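Local coordinates for protein apoptosis regulator CED-9 (Caenorhabditis elegans, PDB 1OHU) that restrains programmed cell death by sequestering the caspase activator CED-4, which it releases when EGL-1 binds, at residues L11-H23 and V128-K140. The protein carries 3 engineered substitutions. Residues are numbered along the deposited sequence; the frame is centred on the assembly and turned at random.
Sequences LDIEGFVVDYFTH and VRNLFVYTSLFIK
I13, V17 and F21 face S136, F132 and V128 where two helices run roughly antiparallel, the axes of 13-23 and 128-140 passing 9.2 Å apart with their directions 142° from each other. The backbones come nearest at E14 and S136, whose CA atoms are 5.6 Å apart, consistent with the small side chain of S136. Two phenylalanines interlock as knobs into holes. The F132 ring fits among E14, V17, V18 and F21; V17 CB lies in its plane at the edge, while V18 CG2 comes within 3.5 Å of F132 CE2. In return, F21 enters the hole formed by V128, L131, F132 and T135, its CE2 3.6 Å from F132 CA, and the two phenylalanine side chains cross at nearly a right angle. With V17 CG1 anti to the backbone N (chi1 -173°), this methyl sits 3.6 Å from F132 CD2 and over one face of the F21 ring, toward its rim. Two buried hydroxyls are bonded within their own helix: S136 OG gives a hydrogen bond to F132 O from above the carbonyl plane, and T135 OG1 gives one to L131 O. V17 CG2 packs against S136 OG at 3.3 Å, a hydroxyl already used in that bond. Toward the start of helix 13-27, I13 CD1 meets I139 CG2 at 3.6 Å, and at the exposed K140, E14 OE1 and K140 NZ form a salt bridge, with the place of OE1 less sure. The contact joins helix 13-27, which overlaps the predicted BH4 motif, to helix 128-144 of the all-helical Bcl-2 fold; I139 and Y20 also touch helix 101-118, L131 and T135 reach Y82 of helix 79-86, and D19 ties helix 13-27 to R50 of helix 44-71.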
ATOM      1  N   LEU A  11      -6.184 -13.857   0.464  1.00 42.13           N
ATOM      2  CA  LEU A  11      -5.247 -12.820   0.871  1.00 40.50           C
ATOM      3  C   LEU A  11      -4.225 -12.422  -0.193  1.00 38.81           C
ATOM      4  O   LEU A  11      -3.178 -11.864   0.137  1.00 37.77           O
ATOM      5  CB  LEU A  11      -4.506 -13.260   2.138  1.00 39.76           C
ATOM      6  CG  LEU A  11      -5.387 -13.584   3.347  1.00 41.32           C
ATOM      7  CD1 LEU A  11      -4.514 -14.024   4.514  1.00 42.70           C
ATOM      8  CD2 LEU A  11      -6.210 -12.363   3.725  1.00 42.45           C
ATOM      9  N   ASP A  12      -4.511 -12.705  -1.461  1.00 37.48           N
ATOM     10  CA  ASP A  12      -3.567 -12.336  -2.512  1.00 37.18           C
ATOM     11  C   ASP A  12      -3.211 -10.872  -2.329  1.00 36.43           C
ATOM     12  O   ASP A  12      -4.070 -10.049  -2.017  1.00 34.39           O
ATOM     13  CB  ASP A  12      -4.165 -12.543  -3.906  1.00 36.38           C
ATOM     14  CG  ASP A  12      -4.311 -14.007  -4.262  1.00 37.89           C
ATOM     15  OD1 ASP A  12      -3.363 -14.780  -4.001  1.00 37.96           O
ATOM     16  OD2 ASP A  12      -5.366 -14.385  -4.811  1.00 41.03           O
ATOM     17  N   ILE A  13      -1.937 -10.555  -2.514  1.00 36.24           N
ATOM     18  CA  ILE A  13      -1.472  -9.193  -2.364  1.00 36.67           C
ATOM     19  C   ILE A  13      -2.270  -8.200  -3.212  1.00 35.40           C
ATOM     20  O   ILE A  13      -2.553  -7.096  -2.761  1.00 35.87           O
ATOM     21  CB  ILE A  13       0.047  -9.104  -2.683  1.00 37.73           C
ATOM     22  CG1 ILE A  13       0.817  -8.840  -1.386  1.00 38.64           C
ATOM     23  CG2 ILE A  13       0.336  -8.035  -3.726  1.00 41.34           C
ATOM     24  CD1 ILE A  13       0.323  -7.651  -0.585  1.00 33.63           C
ATOM     25  N   GLU A  14      -2.647  -8.591  -4.426  1.00 34.04           N
ATOM     26  CA  GLU A  14      -3.409  -7.695  -5.292  1.00 32.35           C
ATOM     27  C   GLU A  14      -4.646  -7.154  -4.609  1.00 31.71           C
ATOM     28  O   GLU A  14      -5.014  -5.991  -4.806  1.00 31.44           O
ATOM     29  CB  GLU A  14      -3.830  -8.396  -6.585  1.00 31.35           C
ATOM     30  CG  GLU A  14      -2.682  -8.642  -7.534  1.00 32.44           C
ATOM     31  CD  GLU A  14      -1.762  -9.744  -7.061  1.00 34.99           C
ATOM     32  OE1 GLU A  14      -0.633  -9.833  -7.588  1.00 33.37           O
ATOM     33  OE2 GLU A  14      -2.173 -10.527  -6.174  1.00 34.75           O
ATOM     34  N   GLY A  15      -5.292  -8.003  -3.817  1.00 29.05           N
ATOM     35  CA  GLY A  15      -6.496  -7.595  -3.120  1.00 28.68           C
ATOM     36  C   GLY A  15      -6.261  -6.423  -2.189  1.00 29.11           C
ATOM     37  O   GLY A  15      -7.087  -5.516  -2.110  1.00 30.86           O
ATOM     38  N   PHE A  16      -5.137  -6.435  -1.478  1.00 30.02           N
ATOM     39  CA  PHE A  16      -4.829  -5.341  -0.561  1.00 29.33           C
ATOM     40  C   PHE A  16      -4.494  -4.069  -1.334  1.00 28.56           C
ATOM     41  O   PHE A  16      -4.961  -2.977  -0.996  1.00 27.58           O
ATOM     42  CB  PHE A  16      -3.637  -5.694   0.339  1.00 31.57           C
ATOM     43  CG  PHE A  16      -3.917  -6.790   1.329  1.00 34.49           C
ATOM     44  CD1 PHE A  16      -3.957  -8.122   0.923  1.00 35.02           C
ATOM     45  CD2 PHE A  16      -4.139  -6.490   2.672  1.00 34.85           C
ATOM     46  CE1 PHE A  16      -4.214  -9.139   1.841  1.00 36.81           C
ATOM     47  CE2 PHE A  16      -4.397  -7.498   3.598  1.00 36.53           C
ATOM     48  CZ  PHE A  16      -4.434  -8.826   3.182  1.00 36.37           C
ATOM     49  N   VAL A  17      -3.680  -4.213  -2.374  1.00 26.35           N
ATOM     50  CA  VAL A  17      -3.272  -3.061  -3.169  1.00 24.36           C
ATOM     51  C   VAL A  17      -4.479  -2.398  -3.829  1.00 23.89           C
ATOM     52  O   VAL A  17      -4.635  -1.183  -3.757  1.00 24.46           O
ATOM     53  CB  VAL A  17      -2.246  -3.459  -4.241  1.00 22.67           C
ATOM     54  CG1 VAL A  17      -1.723  -2.211  -4.936  1.00 21.30           C
ATOM     55  CG2 VAL A  17      -1.098  -4.234  -3.609  1.00 22.76           C
ATOM     56  N   VAL A  18      -5.332  -3.195  -4.464  1.00 23.23           N
ATOM     57  CA  VAL A  18      -6.523  -2.665  -5.112  1.00 23.88           C
ATOM     58  C   VAL A  18      -7.470  -2.005  -4.123  1.00 24.62           C
ATOM     59  O   VAL A  18      -7.935  -0.888  -4.348  1.00 24.14           O
ATOM     60  CB  VAL A  18      -7.318  -3.762  -5.839  1.00 24.40           C
ATOM     61  CG1 VAL A  18      -8.666  -3.210  -6.303  1.00 22.70           C
ATOM     62  CG2 VAL A  18      -6.529  -4.262  -7.021  1.00 25.83           C
ATOM     63  N   ASP A  19      -7.766  -2.702  -3.030  1.00 25.51           N
ATOM     64  CA  ASP A  19      -8.674  -2.157  -2.036  1.00 24.28           C
ATOM     65  C   ASP A  19      -8.135  -0.897  -1.398  1.00 23.37           C
ATOM     66  O   ASP A  19      -8.898   0.016  -1.081  1.00 24.19           O
ATOM     67  CB  ASP A  19      -8.966  -3.185  -0.943  1.00 28.18           C
ATOM     68  CG  ASP A  19      -9.958  -2.664   0.081  1.00 31.27           C
ATOM     69  OD1 ASP A  19      -9.526  -2.094   1.106  1.00 30.19           O
ATOM     70  OD2 ASP A  19     -11.177  -2.802  -0.157  1.00 33.81           O
ATOM     71  N   TYR A  20      -6.825  -0.839  -1.189  1.00 22.53           N
ATOM     72  CA  TYR A  20      -6.262   0.344  -0.562  1.00 22.93           C
ATOM     73  C   TYR A  20      -6.221   1.512  -1.551  1.00 22.36           C
ATOM     74  O   TYR A  20      -6.557   2.645  -1.198  1.00 23.45           O
ATOM     75  CB  TYR A  20      -4.860   0.080  -0.015  1.00 21.57           C
ATOM     76  CG  TYR A  20      -4.378   1.250   0.819  1.00 23.34           C
ATOM     77  CD1 TYR A  20      -4.884   1.466   2.099  1.00 23.69           C
ATOM     78  CD2 TYR A  20      -3.502   2.195   0.290  1.00 23.15           C
ATOM     79  CE1 TYR A  20      -4.539   2.601   2.830  1.00 24.70           C
ATOM     80  CE2 TYR A  20      -3.149   3.332   1.011  1.00 25.19           C
ATOM     81  CZ  TYR A  20      -3.678   3.530   2.281  1.00 26.50           C
ATOM     82  OH  TYR A  20      -3.380   4.671   2.982  1.00 26.08           O
ATOM     83  N   PHE A  21      -5.814   1.234  -2.786  1.00 21.82           N
ATOM     84  CA  PHE A  21      -5.760   2.267  -3.815  1.00 23.48           C
ATOM     85  C   PHE A  21      -7.159   2.868  -3.965  1.00 23.85           C
ATOM     86  O   PHE A  21      -7.335   4.080  -3.916  1.00 24.37           O
ATOM     87  CB  PHE A  21      -5.297   1.664  -5.150  1.00 22.23           C
ATOM     88  CG  PHE A  21      -3.788   1.612  -5.322  1.00 21.48           C
ATOM     89  CD1 PHE A  21      -2.954   1.272  -4.259  1.00 19.52           C
ATOM     90  CD2 PHE A  21      -3.208   1.854  -6.574  1.00 20.63           C
ATOM     91  CE1 PHE A  21      -1.566   1.173  -4.435  1.00 17.88           C
ATOM     92  CE2 PHE A  21      -1.828   1.758  -6.760  1.00 19.97           C
ATOM     93  CZ  PHE A  21      -1.004   1.415  -5.685  1.00 19.71           C
ATOM     94  N   THR A  22      -8.154   2.007  -4.133  1.00 23.93           N
ATOM     95  CA  THR A  22      -9.534   2.456  -4.282  1.00 24.62           C
ATOM     96  C   THR A  22      -9.970   3.355  -3.116  1.00 24.63           C
ATOM     97  O   THR A  22     -10.561   4.416  -3.321  1.00 24.07           O
ATOM     98  CB  THR A  22     -10.476   1.248  -4.365  1.00 25.05           C
ATOM     99  OG1 THR A  22     -10.089   0.428  -5.472  1.00 26.03           O
ATOM    100  CG2 THR A  22     -11.904   1.695  -4.547  1.00 22.96           C
ATOM    101  N   HIS A  23      -9.664   2.923  -1.898  1.00 26.82           N
ATOM    102  CA  HIS A  23     -10.022   3.661  -0.695  1.00 26.90           C
ATOM    103  C   HIS A  23      -9.286   4.993  -0.570  1.00 25.99           C
ATOM    104  O   HIS A  23      -9.890   6.017  -0.246  1.00 27.85           O
ATOM    105  CB  HIS A  23      -9.739   2.804   0.537  1.00 27.05           C
ATOM    106  CG  HIS A  23      -9.828   3.557   1.825  1.00 30.05           C
ATOM    107  ND1 HIS A  23     -11.025   4.006   2.344  1.00 31.88           N
ATOM    108  CD2 HIS A  23      -8.864   3.983   2.674  1.00 30.01           C
ATOM    109  CE1 HIS A  23     -10.792   4.676   3.459  1.00 30.85           C
ATOM    110  NE2 HIS A  23      -9.488   4.678   3.681  1.00 29.21           N
ATOM    111  N   VAL A 128      -1.749   4.714 -13.041  1.00 25.51           N
ATOM    112  CA  VAL A 128      -2.162   4.227 -11.742  1.00 23.39           C
ATOM    113  C   VAL A 128      -2.153   2.701 -11.786  1.00 24.21           C
ATOM    114  O   VAL A 128      -1.795   2.060 -10.798  1.00 25.37           O
ATOM    115  CB  VAL A 128      -3.576   4.708 -11.375  1.00 19.94           C
ATOM    116  CG1 VAL A 128      -4.052   3.996 -10.110  1.00 17.81           C
ATOM    117  CG2 VAL A 128      -3.570   6.219 -11.163  1.00 18.89           C
ATOM    118  N   ARG A 129      -2.537   2.116 -12.928  1.00 24.76           N
ATOM    119  CA  ARG A 129      -2.559   0.655 -13.036  1.00 25.66           C
ATOM    120  C   ARG A 129      -1.155   0.089 -12.882  1.00 23.35           C
ATOM    121  O   ARG A 129      -0.944  -0.853 -12.129  1.00 21.79           O
ATOM    122  CB  ARG A 129      -3.149   0.175 -14.367  1.00 28.36           C
ATOM    123  CG  ARG A 129      -3.354  -1.358 -14.393  1.00 33.06           C
ATOM    124  CD  ARG A 129      -3.659  -1.920 -15.785  1.00 36.78           C
ATOM    125  NE  ARG A 129      -3.577  -3.386 -15.818  1.00 37.09           N
ATOM    126  CZ  ARG A 129      -4.429  -4.202 -15.202  1.00 37.81           C
ATOM    127  NH1 ARG A 129      -5.439  -3.699 -14.504  1.00 36.70           N
ATOM    128  NH2 ARG A 129      -4.265  -5.520 -15.271  1.00 34.35           N
ATOM    129  N   ASN A 130      -0.197   0.669 -13.593  1.00 24.87           N
ATOM    130  CA  ASN A 130       1.185   0.219 -13.492  1.00 25.99           C
ATOM    131  C   ASN A 130       1.683   0.342 -12.054  1.00 23.19           C
ATOM    132  O   ASN A 130       2.400  -0.533 -11.581  1.00 23.52           O
ATOM    133  CB  ASN A 130       2.080   1.029 -14.439  1.00 28.51           C
ATOM    134  CG  ASN A 130       1.958   0.576 -15.886  1.00 34.39           C
ATOM    135  OD1 ASN A 130       2.318   1.304 -16.813  1.00 37.91           O
ATOM    136  ND2 ASN A 130       1.463  -0.643 -16.085  1.00 34.52           N
ATOM    137  N   LEU A 131       1.296   1.417 -11.363  1.00 20.26           N
ATOM    138  CA  LEU A 131       1.712   1.627  -9.970  1.00 20.01           C
ATOM    139  C   LEU A 131       1.180   0.463  -9.149  1.00 17.77           C
ATOM    140  O   LEU A 131       1.873  -0.072  -8.294  1.00 17.47           O
ATOM    141  CB  LEU A 131       1.130   2.932  -9.395  1.00 19.26           C
ATOM    142  CG  LEU A 131       1.921   3.764  -8.358  1.00 24.73           C
ATOM    143  CD1 LEU A 131       0.915   4.514  -7.480  1.00 22.76           C
ATOM    144  CD2 LEU A 131       2.832   2.908  -7.492  1.00 24.66           C
ATOM    145  N   PHE A 132      -0.070   0.094  -9.407  1.00 17.86           N
ATOM    146  CA  PHE A 132      -0.711  -1.020  -8.706  1.00 22.01           C
ATOM    147  C   PHE A 132       0.091  -2.313  -8.905  1.00 21.63           C
ATOM    148  O   PHE A 132       0.403  -3.011  -7.942  1.00 23.84           O
ATOM    149  CB  PHE A 132      -2.173  -1.152  -9.198  1.00 20.13           C
ATOM    150  CG  PHE A 132      -2.681  -2.567  -9.282  1.00 22.08           C
ATOM    151  CD1 PHE A 132      -2.953  -3.142 -10.522  1.00 20.56           C
ATOM    152  CD2 PHE A 132      -2.842  -3.338  -8.134  1.00 22.04           C
ATOM    153  CE1 PHE A 132      -3.366  -4.468 -10.622  1.00 22.59           C
ATOM    154  CE2 PHE A 132      -3.254  -4.665  -8.217  1.00 22.55           C
ATOM    155  CZ  PHE A 132      -3.516  -5.236  -9.468  1.00 24.87           C
ATOM    156  N   VAL A 133       0.458  -2.613 -10.144  1.00 23.11           N
ATOM    157  CA  VAL A 133       1.230  -3.823 -10.444  1.00 23.07           C
ATOM    158  C   VAL A 133       2.619  -3.808  -9.792  1.00 24.25           C
ATOM    159  O   VAL A 133       3.022  -4.780  -9.147  1.00 24.32           O
ATOM    160  CB  VAL A 133       1.389  -3.999 -11.968  1.00 24.66           C
ATOM    161  CG1 VAL A 133       2.127  -5.294 -12.271  1.00 25.69           C
ATOM    162  CG2 VAL A 133       0.009  -3.996 -12.638  1.00 24.05           C
ATOM    163  N   TYR A 134       3.353  -2.713  -9.962  1.00 24.96           N
ATOM    164  CA  TYR A 134       4.683  -2.609  -9.371  1.00 23.81           C
ATOM    165  C   TYR A 134       4.582  -2.907  -7.877  1.00 24.29           C
ATOM    166  O   TYR A 134       5.317  -3.735  -7.345  1.00 23.42           O
ATOM    167  CB  TYR A 134       5.248  -1.198  -9.546  1.00 23.76           C
ATOM    168  CG  TYR A 134       5.500  -0.772 -10.970  1.00 23.44           C
ATOM    169  CD1 TYR A 134       5.746   0.563 -11.273  1.00 23.09           C
ATOM    170  CD2 TYR A 134       5.520  -1.704 -12.017  1.00 24.18           C
ATOM    171  CE1 TYR A 134       6.006   0.971 -12.581  1.00 26.80           C
ATOM    172  CE2 TYR A 134       5.780  -1.308 -13.331  1.00 24.93           C
ATOM    173  CZ  TYR A 134       6.022   0.032 -13.608  1.00 27.07           C
ATOM    174  OH  TYR A 134       6.274   0.448 -14.903  1.00 25.06           O
ATOM    175  N   THR A 135       3.657  -2.224  -7.208  1.00 24.71           N
ATOM    176  CA  THR A 135       3.469  -2.393  -5.770  1.00 24.47           C
ATOM    177  C   THR A 135       3.183  -3.851  -5.403  1.00 24.89           C
ATOM    178  O   THR A 135       3.821  -4.418  -4.518  1.00 24.88           O
ATOM    179  CB  THR A 135       2.320  -1.482  -5.259  1.00 25.58           C
ATOM    180  OG1 THR A 135       2.604  -0.113  -5.597  1.00 21.73           O
ATOM    181  CG2 THR A 135       2.183  -1.595  -3.742  1.00 23.19           C
ATOM    182  N   SER A 136       2.237  -4.462  -6.106  1.00 26.54           N
ATOM    183  CA  SER A 136       1.858  -5.854  -5.861  1.00 26.93           C
ATOM    184  C   SER A 136       3.019  -6.822  -6.102  1.00 28.71           C
ATOM    185  O   SER A 136       3.247  -7.746  -5.328  1.00 28.79           O
ATOM    186  CB  SER A 136       0.692  -6.246  -6.770  1.00 25.14           C
ATOM    187  OG  SER A 136      -0.421  -5.385  -6.595  1.00 31.38           O
ATOM    188  N   LEU A 137       3.737  -6.605  -7.191  1.00 29.72           N
ATOM    189  CA  LEU A 137       4.860  -7.454  -7.553  1.00 33.31           C
ATOM    190  C   LEU A 137       6.013  -7.312  -6.554  1.00 33.32           C
ATOM    191  O   LEU A 137       6.545  -8.302  -6.057  1.00 32.50           O
ATOM    192  CB  LEU A 137       5.323  -7.087  -8.968  1.00 37.23           C
ATOM    193  CG  LEU A 137       6.358  -7.941  -9.697  1.00 40.78           C
ATOM    194  CD1 LEU A 137       6.438  -7.495 -11.156  1.00 42.33           C
ATOM    195  CD2 LEU A 137       7.709  -7.807  -9.013  1.00 45.95           C
ATOM    196  N   PHE A 138       6.395  -6.078  -6.263  1.00 32.31           N
ATOM    197  CA  PHE A 138       7.487  -5.822  -5.334  1.00 33.15           C
ATOM    198  C   PHE A 138       7.246  -6.522  -3.998  1.00 34.75           C
ATOM    199  O   PHE A 138       8.147  -7.159  -3.454  1.00 36.68           O
ATOM    200  CB  PHE A 138       7.640  -4.311  -5.128  1.00 32.74           C
ATOM    201  CG  PHE A 138       8.882  -3.914  -4.385  1.00 32.45           C
ATOM    202  CD1 PHE A 138       8.908  -3.907  -2.994  1.00 33.94           C
ATOM    203  CD2 PHE A 138      10.021  -3.520  -5.077  1.00 31.04           C
ATOM    204  CE1 PHE A 138      10.050  -3.508  -2.301  1.00 33.48           C
ATOM    205  CE2 PHE A 138      11.168  -3.119  -4.398  1.00 32.26           C
ATOM    206  CZ  PHE A 138      11.185  -3.111  -3.008  1.00 34.29           C
ATOM    207  N   ILE A 139       6.022  -6.418  -3.493  1.00 34.10           N
ATOM    208  CA  ILE A 139       5.642  -7.019  -2.220  1.00 35.14           C
ATOM    209  C   ILE A 139       5.545  -8.535  -2.275  1.00 37.69           C
ATOM    210  O   ILE A 139       5.893  -9.217  -1.310  1.00 39.00           O
ATOM    211  CB  ILE A 139       4.291  -6.456  -1.725  1.00 33.61           C
ATOM    212  CG1 ILE A 139       4.403  -4.942  -1.523  1.00 31.76           C
ATOM    213  CG2 ILE A 139       3.894  -7.122  -0.419  1.00 35.05           C
ATOM    214  CD1 ILE A 139       3.159  -4.304  -0.943  1.00 31.63           C
ATOM    215  N   LYS A 140       5.060  -9.056  -3.398  1.00 39.68           N
ATOM    216  CA  LYS A 140       4.918 -10.493  -3.603  1.00 41.79           C
ATOM    217  C   LYS A 140       6.244 -11.216  -3.392  1.00 44.33           C
ATOM    218  O   LYS A 140       6.353 -12.143  -2.586  1.00 44.54           O
ATOM    219  CB  LYS A 140       4.458 -10.775  -5.028  1.00 41.66           C
ATOM    220  CG  LYS A 140       2.978 -10.801  -5.242  1.00 40.76           C
ATOM    221  CD  LYS A 140       2.715 -11.174  -6.678  1.00 39.81           C
ATOM    222  CE  LYS A 140       1.309 -11.670  -6.867  1.00 39.87           C
ATOM    223  NZ  LYS A 140       1.040 -11.904  -8.299  1.00 39.71           N
TER